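Local structure of caspase-1 subunit p19/18 (Spodoptera frugiperda, 1M72) at residues L144-A149 and L183-T188. The protein is a cysteine endopeptidase of the caspase family that probably acts in the proteolytic cascade executing apoptosis. Sequence-based numbering, arbitrary orientation.
Sequences LFFIQA and LIAFST. With EDO (1,2-ethanediol), chain J.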
loop_
_atom_site.group_PDB
_atom_site.type_symbol
_atom_site.label_atom_id
_atom_site.label_comp_id
_atom_site.label_asym_id
_atom_site.label_seq_id
_atom_site.Cartn_x
_atom_site.Cartn_y
_atom_site.Cartn_z
ATOM N N LEU C 144 0.529 12.833 2.599
ATOM C CA LEU C 144 -0.074 12.227 1.415
ATOM C C LEU C 144 0.618 12.469 0.062
ATOM O O LEU C 144 0.999 13.595 -0.294
ATOM C CB LEU C 144 -1.547 12.666 1.330
ATOM C CG LEU C 144 -2.242 12.823 2.697
ATOM C CD1 LEU C 144 -3.638 13.412 2.531
ATOM C CD2 LEU C 144 -2.344 11.478 3.402
ATOM N N PHE C 145 0.731 11.392 -0.709
ATOM C CA PHE C 145 1.376 11.476 -2.002
ATOM C C PHE C 145 0.534 10.812 -3.072
ATOM O O PHE C 145 0.149 9.652 -2.932
ATOM C CB PHE C 145 2.774 10.844 -1.933
ATOM C CG PHE C 145 3.683 11.557 -0.974
ATOM C CD1 PHE C 145 3.588 11.320 0.402
ATOM C CD2 PHE C 145 4.537 12.564 -1.422
ATOM C CE1 PHE C 145 4.306 12.073 1.325
ATOM C CE2 PHE C 145 5.266 13.331 -0.517
ATOM C CZ PHE C 145 5.151 13.094 0.861
ATOM N N PHE C 146 0.249 11.554 -4.144
ATOM C CA PHE C 146 -0.531 11.002 -5.227
ATOM C C PHE C 146 0.262 11.074 -6.504
ATOM O O PHE C 146 0.742 12.141 -6.895
ATOM C CB PHE C 146 -1.851 11.742 -5.361
ATOM C CG PHE C 146 -2.737 11.553 -4.191
ATOM C CD1 PHE C 146 -2.612 12.382 -3.063
ATOM C CD2 PHE C 146 -3.670 10.528 -4.181
ATOM C CE1 PHE C 146 -3.416 12.183 -1.943
ATOM C CE2 PHE C 146 -4.494 10.307 -3.058
ATOM C CZ PHE C 146 -4.362 11.145 -1.927
ATOM N N ILE C 147 0.394 9.929 -7.161
ATOM C CA ILE C 147 1.182 9.901 -8.371
ATOM C C ILE C 147 0.473 9.382 -9.590
ATOM O O ILE C 147 0.050 8.205 -9.645
ATOM C CB ILE C 147 2.462 9.067 -8.140
ATOM C CG1 ILE C 147 3.263 9.692 -6.990
ATOM C CG2 ILE C 147 3.307 9.010 -9.423
ATOM C CD1 ILE C 147 4.120 8.747 -6.363
ATOM N N GLN C 148 0.296 10.266 -10.567
ATOM C CA GLN C 148 -0.304 9.852 -11.849
ATOM C C GLN C 148 0.893 9.776 -12.814
ATOM O O GLN C 148 1.448 10.795 -13.181
ATOM C CB GLN C 148 -1.319 10.869 -12.338
ATOM C CG GLN C 148 -1.837 10.645 -13.800
ATOM C CD GLN C 148 -2.289 9.224 -14.054
ATOM O OE1 GLN C 148 -3.051 8.631 -13.275
ATOM N NE2 GLN C 148 -1.825 8.661 -15.149
ATOM N N ALA C 149 1.286 8.555 -13.168
ATOM C CA ALA C 149 2.420 8.275 -14.062
ATOM C C ALA C 149 2.517 6.760 -14.255
ATOM O O ALA C 149 2.023 5.991 -13.407
ATOM C CB ALA C 149 3.736 8.814 -13.472
ATOM N N LEU C 183 1.070 7.999 3.229
ATOM C CA LEU C 183 0.102 7.362 2.380
ATOM C C LEU C 183 0.621 7.677 0.983
ATOM O O LEU C 183 0.768 8.847 0.612
ATOM C CB LEU C 183 -1.273 7.963 2.545
ATOM C CG LEU C 183 -2.335 7.387 1.582
ATOM C CD1 LEU C 183 -2.460 5.919 1.815
ATOM C CD2 LEU C 183 -3.672 8.104 1.813
ATOM N N ILE C 184 0.889 6.638 0.207
ATOM C CA ILE C 184 1.426 6.842 -1.117
ATOM C C ILE C 184 0.577 6.093 -2.112
ATOM O O ILE C 184 0.616 4.827 -2.204
ATOM C CB ILE C 184 2.932 6.357 -1.215
ATOM C CG1 ILE C 184 3.800 7.133 -0.224
ATOM C CG2 ILE C 184 3.467 6.568 -2.668
ATOM C CD1 ILE C 184 5.264 6.631 -0.126
ATOM N N ALA C 185 -0.165 6.900 -2.871
ATOM C CA ALA C 185 -1.076 6.401 -3.882
ATOM C C ALA C 185 -0.615 6.559 -5.332
ATOM O O ALA C 185 -0.511 7.676 -5.857
ATOM C CB ALA C 185 -2.413 7.034 -3.723
ATOM N N PHE C 186 -0.360 5.412 -5.960
ATOM C CA PHE C 186 0.022 5.364 -7.371
ATOM C C PHE C 186 -1.219 4.985 -8.195
ATOM O O PHE C 186 -2.032 4.136 -7.796
ATOM C CB PHE C 186 1.146 4.337 -7.622
ATOM C CG PHE C 186 2.563 4.922 -7.548
ATOM C CD1 PHE C 186 3.260 4.968 -6.337
ATOM C CD2 PHE C 186 3.219 5.351 -8.710
ATOM C CE1 PHE C 186 4.595 5.418 -6.280
ATOM C CE2 PHE C 186 4.558 5.807 -8.670
ATOM C CZ PHE C 186 5.242 5.838 -7.463
ATOM N N SER C 187 -1.364 5.659 -9.322
ATOM C CA SER C 187 -2.451 5.437 -10.267
ATOM C C SER C 187 -2.472 4.003 -10.758
ATOM O O SER C 187 -3.493 3.501 -11.197
ATOM C CB SER C 187 -2.267 6.345 -11.495
ATOM O OG SER C 187 -1.024 6.094 -12.172
ATOM N N THR C 188 -1.328 3.343 -10.682
ATOM C CA THR C 188 -1.227 1.990 -11.198
ATOM C C THR C 188 -0.245 1.135 -10.396
ATOM O O THR C 188 0.536 1.625 -9.544
ATOM C CB THR C 188 -0.802 2.040 -12.718
ATOM O OG1 THR C 188 -1.065 0.787 -13.331
ATOM C CG2 THR C 188 0.725 2.337 -12.854
HETATM C C1 EDO J . -2.985 -1.697 -13.994
HETATM O O1 EDO J . -2.569 -1.183 -12.711
HETATM C C2 EDO J . -3.706 -2.986 -13.767
HETATM O O2 EDO J . -2.753 -3.941 -13.381
HETATM O O HOH W 1 1.114 5.187 -10.892
#
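Phe145 and Ile147 each turn both N-H and C=O toward strand 183-186: Phe145 N donates to Leu183 O, Phe145 O accepts from Ala185 N, Ile147 N donates to Ala185 O at 2.8 Å, and Ile147 O accepts from Ser187 N. This is an unbroken parallel ladder, with the strand directions only 10° apart.

On one face of the sheet Ile147 packs against Phe186. Its CG1 is anti to the carbonyl carbon (chi1 -59°) and chi2 is extended, which carries Ile147 CD1 over one face of the Phe186 ring, offset toward the rim and 3.6 Å from the centroid (CH-pi); Ile147 CG2 lies 3.5 Å from Phe186 CE2. Trp127 adjoins both. On the other face, Leu144 CD2 meets Leu183 CB at 3.8 Å and Phe146 CD2 meets Ala185 CB at 3.7 Å; helices 203-215 and 221-235 cover this side.

These are adjacent parallel strands of the caspase domain's mixed sheet, strand 182-186 being flanked on its other side by antiparallel 254-257. Their C-terminal ends run into the active site, where Cys150, probably the nucleophile, directly follows Ala149.

Past the ladder a water takes over, donating to Ala149 O, accepting from Thr188 N and hydrogen-bonding Ser187 OG at 2.7 Å. Ser187 OG also hydrogen-bonds Ser194 OG, as does Gln148 NE2, which further binds an acidic side chain of the bound peptide.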